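Adenylation domain (Streptomyces sp., PDB 5N9X) belongs to the ANL superfamily of AMP-binding enzymes and holds adenosine-5'-triphosphate and threonine in the present model. Local coordinates at residues L187-C191 with V215-G220; A190-L194 with P340-F344; A482-R486 with P499-L503. All blocks are in the same frame, centred on the assembly; numbering follows the deposited sequence.

Contact 1 (L187-C191 with V215-G220); sequences LFEAC and VWEIWG
Val215 meets Phe188 through its carbonyl alone: Val215 O lies at the ring edge, near the ring plane, 4.2 Å from Phe188 CZ. This oxygen accepts the helical bond from Trp219 N, so its approach to the phenyl edge adds packing to a polar atom that already has a partner. Trp216 comes next and meets three side chains. Its CB does not aim at the neighbouring helix, but with CG anti to the backbone N (chi1 167°) the indole swings across the gap. Leu187, crossing it at about a right angle, sets CD2 3.9 Å from Trp216 CE3. Phe188 runs nearly flat beside the same six-membered ring, with planes 20° apart; the centroids are 5.3 Å apart and so far slid that the rings hardly overlap, which rules out a full stack. Cys191 SG reaches Trp216 CZ3 at 3.9 Å, an oblique sulfur-aromatic contact. One turn on, Trp219 offers only the start of its side chain: Trp219 CB is 3.6 Å from Phe188 CZ, while the indole leads off to Leu86 and Leu89 of helix 79-90 and to Leu20 and Phe24 of helix 20-30. At Gly220 no side chain intervenes, and Phe188 CZ comes within 3.3 Å of Gly220 N, itself bonded to Trp216 O. Phe188 thus rests in the corner formed by the Trp216 indole and the backbone of 219-220. The short axes pass 11.9 Å apart at a crossing angle of -74°, a steep helix pair bridged by aromatic rings rather than by hydrogen bonds. It belongs to the large domain of the AMP-binding fold, where Trp216 also meets His319 edge-to-face. Because His319 lines the threonine pocket, Trp216 is a second-shell residue of that site.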
ATOM      1  N   LEU A 187     -12.130  -5.423   7.247  1.00  9.21           N
ATOM      2  CA  LEU A 187     -11.245  -5.946   6.199  1.00 11.92           C
ATOM      3  C   LEU A 187     -11.036  -7.474   6.331  1.00 13.83           C
ATOM      4  O   LEU A 187     -11.309  -8.243   5.403  1.00 13.17           O
ATOM      5  CB  LEU A 187      -9.886  -5.219   6.222  1.00  9.98           C
ATOM      6  CG  LEU A 187      -8.827  -5.847   5.288  1.00 14.02           C
ATOM      7  CD1 LEU A 187      -9.266  -5.783   3.833  1.00  8.83           C
ATOM      8  CD2 LEU A 187      -7.457  -5.247   5.452  1.00  6.73           C
ATOM      9  N   PHE A 188     -10.580  -7.905   7.502  1.00 15.35           N
ATOM     10  CA  PHE A 188     -10.283  -9.323   7.725  1.00 20.85           C
ATOM     11  C   PHE A 188     -11.526 -10.177   7.749  1.00 16.86           C
ATOM     12  O   PHE A 188     -11.475 -11.313   7.301  1.00 20.32           O
ATOM     13  CB  PHE A 188      -9.444  -9.509   9.005  1.00  9.64           C
ATOM     14  CG  PHE A 188      -8.019  -9.071   8.825  1.00 17.27           C
ATOM     15  CD1 PHE A 188      -7.066  -9.952   8.312  1.00  9.05           C
ATOM     16  CD2 PHE A 188      -7.647  -7.744   9.076  1.00 11.64           C
ATOM     17  CE1 PHE A 188      -5.760  -9.533   8.109  1.00 12.84           C
ATOM     18  CE2 PHE A 188      -6.349  -7.320   8.870  1.00  8.65           C
ATOM     19  CZ  PHE A 188      -5.405  -8.212   8.379  1.00  9.66           C
ATOM     20  N   GLU A 189     -12.650  -9.651   8.225  1.00 14.37           N
ATOM     21  CA  GLU A 189     -13.885 -10.412   8.033  1.00 17.97           C
ATOM     22  C   GLU A 189     -14.236 -10.570   6.534  1.00 19.47           C
ATOM     23  O   GLU A 189     -14.583 -11.662   6.101  1.00 16.71           O
ATOM     24  CB  GLU A 189     -15.058  -9.799   8.807  1.00 19.06           C
ATOM     25  CG  GLU A 189     -16.130 -10.837   9.205  1.00 31.86           C
ATOM     26  CD  GLU A 189     -15.625 -11.887  10.227  1.00 42.39           C
ATOM     27  OE1 GLU A 189     -15.076 -11.483  11.278  1.00 35.00           O
ATOM     28  OE2 GLU A 189     -15.777 -13.115   9.974  1.00 36.79           O
ATOM     29  N   ALA A 190     -14.111  -9.512   5.739  1.00 14.72           N
ATOM     30  CA  ALA A 190     -14.423  -9.618   4.310  1.00 19.84           C
ATOM     31  C   ALA A 190     -13.579 -10.699   3.604  1.00 24.70           C
ATOM     32  O   ALA A 190     -14.025 -11.315   2.624  1.00 18.05           O
ATOM     33  CB  ALA A 190     -14.224  -8.274   3.624  1.00 14.10           C
ATOM     34  N   CYS A 191     -12.365 -10.910   4.116  1.00 19.21           N
ATOM     35  CA  CYS A 191     -11.374 -11.777   3.490  1.00 17.38           C
ATOM     36  C   CYS A 191     -11.370 -13.206   4.037  1.00 16.39           C
ATOM     37  O   CYS A 191     -10.697 -14.084   3.504  1.00 21.76           O
ATOM     38  CB  CYS A 191      -9.994 -11.173   3.680  1.00 16.41           C
ATOM     39  SG  CYS A 191      -9.676  -9.772   2.648  1.00 16.27           S
ATOM     40  N   VAL A 215      -0.264  -2.879   7.349  1.00 19.89           N
ATOM     41  CA  VAL A 215      -1.429  -3.236   8.178  1.00 13.64           C
ATOM     42  C   VAL A 215      -1.977  -4.616   7.857  1.00 11.00           C
ATOM     43  O   VAL A 215      -2.272  -5.413   8.731  1.00 11.38           O
ATOM     44  CB  VAL A 215      -2.550  -2.221   7.997  1.00 11.67           C
ATOM     45  CG1 VAL A 215      -3.744  -2.534   8.902  1.00  7.26           C
ATOM     46  CG2 VAL A 215      -2.016  -0.826   8.275  1.00 11.95           C
ATOM     47  N   TRP A 216      -2.108  -4.880   6.574  1.00 10.41           N
ATOM     48  CA  TRP A 216      -2.513  -6.182   6.113  1.00  9.84           C
ATOM     49  C   TRP A 216      -1.484  -7.219   6.528  1.00 11.78           C
ATOM     50  O   TRP A 216      -1.823  -8.299   6.998  1.00  7.64           O
ATOM     51  CB  TRP A 216      -2.699  -6.124   4.609  1.00  7.54           C
ATOM     52  CG  TRP A 216      -2.835  -7.387   3.884  1.00  8.05           C
ATOM     53  CD1 TRP A 216      -1.923  -7.928   3.049  1.00  7.57           C
ATOM     54  CD2 TRP A 216      -3.978  -8.258   3.859  1.00 10.74           C
ATOM     55  NE1 TRP A 216      -2.404  -9.091   2.506  1.00 11.02           N
ATOM     56  CE2 TRP A 216      -3.670  -9.317   2.981  1.00 11.94           C
ATOM     57  CE3 TRP A 216      -5.230  -8.247   4.496  1.00  7.31           C
ATOM     58  CZ2 TRP A 216      -4.576 -10.377   2.722  1.00 10.42           C
ATOM     59  CZ3 TRP A 216      -6.119  -9.295   4.244  1.00  5.76           C
ATOM     60  CH2 TRP A 216      -5.786 -10.345   3.365  1.00  7.13           C
ATOM     61  N   GLU A 217      -0.220  -6.861   6.357  1.00 13.79           N
ATOM     62  CA  GLU A 217       0.857  -7.782   6.638  1.00 13.77           C
ATOM     63  C   GLU A 217       0.921  -8.083   8.141  1.00 13.25           C
ATOM     64  O   GLU A 217       0.911  -9.240   8.542  1.00 13.75           O
ATOM     65  CB  GLU A 217       2.199  -7.223   6.128  1.00 13.70           C
ATOM     66  CG  GLU A 217       2.351  -7.251   4.606  1.00 17.63           C
ATOM     67  CD  GLU A 217       3.647  -6.578   4.104  1.00 20.77           C
ATOM     68  OE1 GLU A 217       4.180  -5.673   4.785  1.00 18.16           O
ATOM     69  OE2 GLU A 217       4.128  -6.953   3.014  1.00 23.32           O
ATOM     70  N   ILE A 218       0.985  -7.046   8.959  1.00 10.32           N
ATOM     71  CA  ILE A 218       1.076  -7.216  10.412  1.00 11.94           C
ATOM     72  C   ILE A 218      -0.117  -7.980  10.999  1.00 15.96           C
ATOM     73  O   ILE A 218       0.049  -8.969  11.742  1.00 11.71           O
ATOM     74  CB  ILE A 218       1.174  -5.837  11.135  1.00 11.46           C
ATOM     75  CG1 ILE A 218       2.527  -5.165  10.871  1.00 13.42           C
ATOM     76  CG2 ILE A 218       0.888  -5.976  12.620  1.00  9.86           C
ATOM     77  CD1 ILE A 218       2.474  -3.591  10.896  1.00 18.66           C
ATOM     78  N   TRP A 219      -1.326  -7.522  10.648  1.00 11.75           N
ATOM     79  CA  TRP A 219      -2.529  -8.068  11.243  1.00  9.49           C
ATOM     80  C   TRP A 219      -2.955  -9.373  10.585  1.00  9.87           C
ATOM     81  O   TRP A 219      -3.624 -10.191  11.217  1.00 15.42           O
ATOM     82  CB  TRP A 219      -3.628  -7.013  11.212  1.00  7.92           C
ATOM     83  CG  TRP A 219      -3.306  -6.020  12.254  1.00 12.72           C
ATOM     84  CD1 TRP A 219      -2.835  -4.744  12.070  1.00 11.08           C
ATOM     85  CD2 TRP A 219      -3.330  -6.236  13.665  1.00 13.91           C
ATOM     86  NE1 TRP A 219      -2.600  -4.154  13.275  1.00  8.75           N
ATOM     87  CE2 TRP A 219      -2.899  -5.038  14.275  1.00 12.51           C
ATOM     88  CE3 TRP A 219      -3.684  -7.323  14.474  1.00 11.91           C
ATOM     89  CZ2 TRP A 219      -2.807  -4.898  15.671  1.00 11.47           C
ATOM     90  CZ3 TRP A 219      -3.604  -7.182  15.850  1.00 10.36           C
ATOM     91  CH2 TRP A 219      -3.170  -5.984  16.437  1.00 12.99           C
ATOM     92  N   GLY A 220      -2.555  -9.583   9.342  1.00  9.72           N
ATOM     93  CA  GLY A 220      -2.669 -10.897   8.730  1.00  9.58           C
ATOM     94  C   GLY A 220      -2.084 -11.940   9.677  1.00 13.52           C
ATOM     95  O   GLY A 220      -2.731 -12.937  10.006  1.00 10.33           O
TER

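Contact 2 (A190-L194 with P340-F344); sequences ACSRL and PLPGF
Ala190 and Leu341 face each other through their beta carbons, with Ala190 CB 3.8 Å from Leu341 CB, where helix 181-191 meets a type I beta turn. The turn, Leu341 to Phe344, joins strand 336-340 to strand 345-349 and is closed by Phe344 N bonding to Leu341 O at 2.8 Å. Both residues direct their beta carbons toward the opposite segment, so Ala190 packs against the root of the leucine and not its tip. From there Leu341 reaches onward: CG lies anti to its own carbonyl carbon (chi1 -56°), and the CD2 branch touches two residues of 190-194. On one of them, Leu194, the side chains cross obliquely, with Leu194 CD1 at 4.0 Å from Leu341 CD2. The other is the more distant Cys191 SG, looser van der Waals packing. The same Leu194 CD1 is shared, for it also reaches end-on to the pyrrolidine, 4.0 Å from Pro342 CD. One methyl therefore touches both residues at the start of the turn.

No hydrogen bond crosses between the segments; shape does the work, and the buried Ala190 gives the largest single share of the buried surface. Further packing comes from Phe322 of strand 321-324 and Met310 of strand 306-310, both against Leu341, while the backbone of Leu341 is hydrogen-bonded to Ala320. Leu341 thus touches both the helix and strands 306-310 and 321-324 of the mixed sheet to which the turn belongs. Leu194 and Pro342 lie at the solvent-exposed side. The backbones draw closest at Ala190 and Pro342, whose CA atoms are 5.2 Å apart. There the pyrrolidine ring lies against the helix carbonyl, with Pro342 CG 3.3 Å and Pro342 CD 3.5 Å from Ala190 O.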
ATOM      1  N   ALA A 190     -14.111  -9.512   5.739  1.00 14.72           N
ATOM      2  CA  ALA A 190     -14.423  -9.618   4.310  1.00 19.84           C
ATOM      3  C   ALA A 190     -13.579 -10.699   3.604  1.00 24.70           C
ATOM      4  O   ALA A 190     -14.025 -11.315   2.624  1.00 18.05           O
ATOM      5  CB  ALA A 190     -14.224  -8.274   3.624  1.00 14.10           C
ATOM      6  N   CYS A 191     -12.365 -10.910   4.116  1.00 19.21           N
ATOM      7  CA  CYS A 191     -11.374 -11.777   3.490  1.00 17.38           C
ATOM      8  C   CYS A 191     -11.370 -13.206   4.037  1.00 16.39           C
ATOM      9  O   CYS A 191     -10.697 -14.084   3.504  1.00 21.76           O
ATOM     10  CB  CYS A 191      -9.994 -11.173   3.680  1.00 16.41           C
ATOM     11  SG  CYS A 191      -9.676  -9.772   2.648  1.00 16.27           S
ATOM     12  N   SER A 192     -12.114 -13.405   5.116  1.00 21.14           N
ATOM     13  CA  SER A 192     -12.168 -14.658   5.863  1.00 26.16           C
ATOM     14  C   SER A 192     -12.446 -15.900   5.006  1.00 26.97           C
ATOM     15  O   SER A 192     -11.911 -16.974   5.273  1.00 21.09           O
ATOM     16  CB  SER A 192     -13.233 -14.540   6.943  1.00 22.22           C
ATOM     17  OG  SER A 192     -14.494 -14.904   6.409  1.00 23.84           O
ATOM     18  N   ARG A 193     -13.289 -15.742   3.987  1.00 25.46           N
ATOM     19  CA  ARG A 193     -13.659 -16.855   3.117  1.00 26.57           C
ATOM     20  C   ARG A 193     -12.926 -16.914   1.772  1.00 30.56           C
ATOM     21  O   ARG A 193     -12.878 -17.971   1.142  1.00 36.74           O
ATOM     22  CB  ARG A 193     -15.172 -16.843   2.874  1.00 32.94           C
ATOM     23  CG  ARG A 193     -15.957 -17.516   3.987  1.00 37.73           C
ATOM     24  CD  ARG A 193     -17.458 -17.349   3.824  1.00 40.06           C
ATOM     25  NE  ARG A 193     -18.211 -18.124   4.813  1.00 53.34           N
ATOM     26  CZ  ARG A 193     -19.405 -17.770   5.295  1.00 59.92           C
ATOM     27  NH1 ARG A 193     -19.982 -16.646   4.888  1.00 65.14           N
ATOM     28  NH2 ARG A 193     -20.025 -18.533   6.186  1.00 58.56           N
ATOM     29  N   LEU A 194     -12.359 -15.806   1.317  1.00 22.34           N
ATOM     30  CA  LEU A 194     -11.631 -15.836   0.049  1.00 23.67           C
ATOM     31  C   LEU A 194     -10.192 -16.341   0.196  1.00 16.84           C
ATOM     32  O   LEU A 194      -9.602 -16.870  -0.743  1.00 15.24           O
ATOM     33  CB  LEU A 194     -11.631 -14.452  -0.602  1.00 19.43           C
ATOM     34  CG  LEU A 194     -12.992 -13.959  -1.106  1.00 28.13           C
ATOM     35  CD1 LEU A 194     -13.017 -12.430  -1.210  1.00 17.38           C
ATOM     36  CD2 LEU A 194     -13.342 -14.593  -2.443  1.00 17.09           C
ATOM     37  N   PRO A 340     -15.566  -6.607  -5.791  1.00 20.99           N
ATOM     38  CA  PRO A 340     -15.460  -5.969  -4.475  1.00 22.43           C
ATOM     39  C   PRO A 340     -15.482  -6.979  -3.323  1.00 21.05           C
ATOM     40  O   PRO A 340     -16.184  -7.978  -3.430  1.00 22.63           O
ATOM     41  CB  PRO A 340     -16.694  -5.067  -4.438  1.00 18.53           C
ATOM     42  CG  PRO A 340     -16.857  -4.644  -5.879  1.00 19.17           C
ATOM     43  CD  PRO A 340     -16.492  -5.878  -6.683  1.00 25.18           C
ATOM     44  N   LEU A 341     -14.721  -6.744  -2.259  1.00 19.44           N
ATOM     45  CA  LEU A 341     -14.842  -7.586  -1.057  1.00 22.96           C
ATOM     46  C   LEU A 341     -16.267  -7.591  -0.527  1.00 19.33           C
ATOM     47  O   LEU A 341     -16.978  -6.597  -0.667  1.00 18.33           O
ATOM     48  CB  LEU A 341     -13.872  -7.134   0.039  1.00 13.31           C
ATOM     49  CG  LEU A 341     -12.422  -7.120  -0.448  1.00 13.46           C
ATOM     50  CD1 LEU A 341     -11.451  -6.443   0.536  1.00 13.23           C
ATOM     51  CD2 LEU A 341     -11.976  -8.560  -0.765  1.00 13.04           C
ATOM     52  N   PRO A 342     -16.695  -8.734   0.050  1.00 20.47           N
ATOM     53  CA  PRO A 342     -18.039  -8.921   0.615  1.00 25.12           C
ATOM     54  C   PRO A 342     -18.629  -7.693   1.311  1.00 24.41           C
ATOM     55  O   PRO A 342     -19.811  -7.408   1.114  1.00 37.15           O
ATOM     56  CB  PRO A 342     -17.835 -10.076   1.604  1.00 14.64           C
ATOM     57  CG  PRO A 342     -16.845 -10.940   0.895  1.00 14.32           C
ATOM     58  CD  PRO A 342     -15.952 -10.007   0.048  1.00 14.36           C
ATOM     59  N   GLY A 343     -17.865  -6.950   2.087  1.00 19.98           N
ATOM     60  CA  GLY A 343     -18.508  -5.801   2.737  1.00 33.02           C
ATOM     61  C   GLY A 343     -19.046  -4.685   1.828  1.00 22.00           C
ATOM     62  O   GLY A 343     -19.939  -3.926   2.211  1.00 18.49           O
ATOM     63  N   PHE A 344     -18.484  -4.582   0.627  1.00 18.52           N
ATOM     64  CA  PHE A 344     -18.725  -3.457  -0.272  1.00 18.98           C
ATOM     65  C   PHE A 344     -19.952  -3.515  -1.150  1.00 20.89           C
ATOM     66  O   PHE A 344     -20.285  -4.557  -1.722  1.00 21.04           O
ATOM     67  CB  PHE A 344     -17.532  -3.282  -1.212  1.00 15.48           C
ATOM     68  CG  PHE A 344     -16.287  -2.894  -0.517  1.00 17.79           C
ATOM     69  CD1 PHE A 344     -16.050  -1.555  -0.233  1.00 13.92           C
ATOM     70  CD2 PHE A 344     -15.335  -3.850  -0.157  1.00 12.09           C
ATOM     71  CE1 PHE A 344     -14.892  -1.170   0.414  1.00 20.64           C
ATOM     72  CE2 PHE A 344     -14.175  -3.469   0.491  1.00 14.26           C
ATOM     73  CZ  PHE A 344     -13.951  -2.129   0.776  1.00 13.96           C
TER

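Contact 3 (A482-R486 with P499-L503); sequences ARALR and PSQYL
Apolar packing is centred on Tyr502. Leu485 CD2 sits 3.5 Å from Tyr502 CD2, approaching the ring obliquely, while Ala482 CB rests 3.7 Å from Tyr502 CB and packs against the base of the side chain. The Arg486 chain closes the other flank, its CB 3.8 Å from Tyr502 CE1.

Polar contact is carried by the same arginine. A bend at chi3 turns its guanidinium back toward 499-503, where Arg486 NH2 donates to Ser500 O over 3.1 Å. The bond is nearly straight at the hydrogen (172°) and the acceptor lies in the guanidinium plane, yet the donor stands well above the carbonyl plane, not on a lone pair. The guanidinium and tyrosine planes are 89° apart: the ring edge, at Tyr502 CE1, meets a guanidinium face, and Arg486 CZ lies in the ring plane, so no cation-pi stack forms.

Helix 482-492 thereby lies against outer strand 501-505, the short axes 9.1 Å apart and inclined at 127°. Tyr502 and Leu485 also touch strand 463-470, which pairs with 501-505: this is helix-on-sheet packing in the small C-terminal domain of an ANL enzyme.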
ATOM      1  N   ALA A 482      17.387   7.776 -25.960  1.00 19.78           N
ATOM      2  CA  ALA A 482      16.144   8.422 -26.365  1.00 24.89           C
ATOM      3  C   ALA A 482      15.833   8.247 -27.842  1.00 17.00           C
ATOM      4  O   ALA A 482      14.683   8.067 -28.208  1.00 19.23           O
ATOM      5  CB  ALA A 482      16.193   9.927 -26.018  1.00 20.54           C
ATOM      6  N   ARG A 483      16.863   8.303 -28.679  1.00 19.47           N
ATOM      7  CA  ARG A 483      16.706   8.171 -30.125  1.00 17.15           C
ATOM      8  C   ARG A 483      16.113   6.827 -30.544  1.00 21.88           C
ATOM      9  O   ARG A 483      15.161   6.773 -31.322  1.00 21.72           O
ATOM     10  CB  ARG A 483      18.060   8.376 -30.791  1.00 24.98           C
ATOM     11  CG  ARG A 483      18.013   8.861 -32.224  1.00 24.21           C
ATOM     12  CD  ARG A 483      19.403   8.894 -32.794  1.00 25.37           C
ATOM     13  NE  ARG A 483      19.395   9.148 -34.232  1.00 39.51           N
ATOM     14  CZ  ARG A 483      20.482   9.122 -34.991  1.00 23.63           C
ATOM     15  NH1 ARG A 483      21.654   8.860 -34.443  1.00 24.71           N
ATOM     16  NH2 ARG A 483      20.394   9.365 -36.289  1.00 31.00           N
ATOM     17  N   ALA A 484      16.677   5.740 -30.026  1.00 22.50           N
ATOM     18  CA  ALA A 484      16.158   4.407 -30.318  1.00 27.32           C
ATOM     19  C   ALA A 484      14.746   4.241 -29.755  1.00 22.60           C
ATOM     20  O   ALA A 484      13.881   3.629 -30.381  1.00 26.72           O
ATOM     21  CB  ALA A 484      17.087   3.340 -29.755  1.00 19.05           C
ATOM     22  N   LEU A 485      14.519   4.803 -28.572  1.00 20.90           N
ATOM     23  CA  LEU A 485      13.242   4.667 -27.885  1.00 21.48           C
ATOM     24  C   LEU A 485      12.171   5.424 -28.659  1.00 28.04           C
ATOM     25  O   LEU A 485      11.080   4.909 -28.920  1.00 32.94           O
ATOM     26  CB  LEU A 485      13.361   5.181 -26.448  1.00 19.22           C
ATOM     27  CG  LEU A 485      12.160   5.040 -25.521  1.00 22.43           C
ATOM     28  CD1 LEU A 485      11.817   3.579 -25.341  1.00 21.02           C
ATOM     29  CD2 LEU A 485      12.399   5.721 -24.166  1.00 21.09           C
ATOM     30  N   ARG A 486      12.513   6.649 -29.041  1.00 29.13           N
ATOM     31  CA  ARG A 486      11.653   7.523 -29.820  1.00 24.34           C
ATOM     32  C   ARG A 486      11.275   6.857 -31.148  1.00 27.98           C
ATOM     33  O   ARG A 486      10.103   6.845 -31.535  1.00 31.70           O
ATOM     34  CB  ARG A 486      12.372   8.859 -30.037  1.00 26.11           C
ATOM     35  CG  ARG A 486      11.716   9.858 -30.948  1.00 26.28           C
ATOM     36  CD  ARG A 486      12.621  11.083 -31.129  1.00 38.02           C
ATOM     37  NE  ARG A 486      12.809  11.870 -29.908  1.00 26.97           N
ATOM     38  CZ  ARG A 486      11.973  12.809 -29.477  1.00 30.51           C
ATOM     39  NH1 ARG A 486      10.868  13.087 -30.151  1.00 31.88           N
ATOM     40  NH2 ARG A 486      12.240  13.468 -28.365  1.00 28.42           N
ATOM     41  N   PRO A 499       5.771  11.091 -26.769  1.00 33.58           N
ATOM     42  CA  PRO A 499       6.480  11.992 -25.849  1.00 29.51           C
ATOM     43  C   PRO A 499       7.421  12.925 -26.593  1.00 23.96           C
ATOM     44  O   PRO A 499       8.138  12.501 -27.495  1.00 31.82           O
ATOM     45  CB  PRO A 499       7.249  11.032 -24.930  1.00 25.66           C
ATOM     46  CG  PRO A 499       6.477   9.733 -25.014  1.00 29.29           C
ATOM     47  CD  PRO A 499       6.006   9.674 -26.440  1.00 22.89           C
ATOM     48  N   SER A 500       7.390  14.199 -26.220  1.00 23.65           N
ATOM     49  CA  SER A 500       8.164  15.234 -26.889  1.00 17.99           C
ATOM     50  C   SER A 500       9.607  15.258 -26.422  1.00 22.47           C
ATOM     51  O   SER A 500      10.489  15.725 -27.134  1.00 19.84           O
ATOM     52  CB  SER A 500       7.506  16.599 -26.659  1.00 18.91           C
ATOM     53  OG  SER A 500       8.486  17.610 -26.542  1.00 36.53           O
ATOM     54  N   GLN A 501       9.840  14.758 -25.212  1.00 17.37           N
ATOM     55  CA  GLN A 501      11.173  14.768 -24.618  1.00 18.49           C
ATOM     56  C   GLN A 501      11.342  13.515 -23.760  1.00 19.52           C
ATOM     57  O   GLN A 501      10.403  13.098 -23.082  1.00 20.10           O
ATOM     58  CB  GLN A 501      11.405  16.053 -23.780  1.00 18.59           C
ATOM     59  CG  GLN A 501      12.889  16.445 -23.588  1.00 19.21           C
ATOM     60  CD  GLN A 501      13.117  17.965 -23.381  1.00 28.88           C
ATOM     61  OE1 GLN A 501      12.398  18.804 -23.931  1.00 24.01           O
ATOM     62  NE2 GLN A 501      14.122  18.306 -22.576  1.00 24.52           N
ATOM     63  N   TYR A 502      12.525  12.904 -23.807  1.00 24.44           N
ATOM     64  CA  TYR A 502      12.812  11.681 -23.040  1.00 19.87           C
ATOM     65  C   TYR A 502      13.948  11.959 -22.096  1.00 21.41           C
ATOM     66  O   TYR A 502      14.915  12.603 -22.491  1.00 19.23           O
ATOM     67  CB  TYR A 502      13.197  10.516 -23.963  1.00 18.44           C
ATOM     68  CG  TYR A 502      12.056  10.011 -24.788  1.00 18.58           C
ATOM     69  CD1 TYR A 502      11.836  10.510 -26.063  1.00 18.26           C
ATOM     70  CD2 TYR A 502      11.205   9.019 -24.310  1.00 19.64           C
ATOM     71  CE1 TYR A 502      10.799  10.060 -26.829  1.00 20.57           C
ATOM     72  CE2 TYR A 502      10.155   8.559 -25.084  1.00 20.96           C
ATOM     73  CZ  TYR A 502       9.960   9.086 -26.341  1.00 14.90           C
ATOM     74  OH  TYR A 502       8.922   8.654 -27.136  1.00 22.86           O
ATOM     75  N   LEU A 503      13.837  11.476 -20.862  1.00 19.00           N
ATOM     76  CA  LEU A 503      14.923  11.579 -19.890  1.00 16.75           C
ATOM     77  C   LEU A 503      15.262  10.194 -19.344  1.00 16.84           C
ATOM     78  O   LEU A 503      14.431   9.531 -18.719  1.00 19.06           O
ATOM     79  CB  LEU A 503      14.540  12.540 -18.754  1.00 16.42           C
ATOM     80  CG  LEU A 503      15.407  12.615 -17.488  1.00 22.40           C
ATOM     81  CD1 LEU A 503      16.729  13.322 -17.722  1.00 16.14           C
ATOM     82  CD2 LEU A 503      14.658  13.309 -16.351  1.00 25.16           C
TER

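Contacts 1 and 2 are neighbours, their centres about 11 Å apart. Both use helix 181-191, sharing Ala190 and Cys191, and they touch directly where Leu187 CD1 meets Leu341 CD1 at 4.0 Å. The helix thus packs against both helix 213-222, soon after it in sequence, and the much later turn 341-344, all in the large AMP-binding domain. Contact 3 comes after both along the chain, in the C-terminal domain, with its centre about 43 Å from that of contact 1 and 44 Å from that of contact 2, on the opposite side of the chain's centre. The first two pack the large domain near the threonine pocket; the third touches neither, its nearest atoms about 29 Å from contact 1.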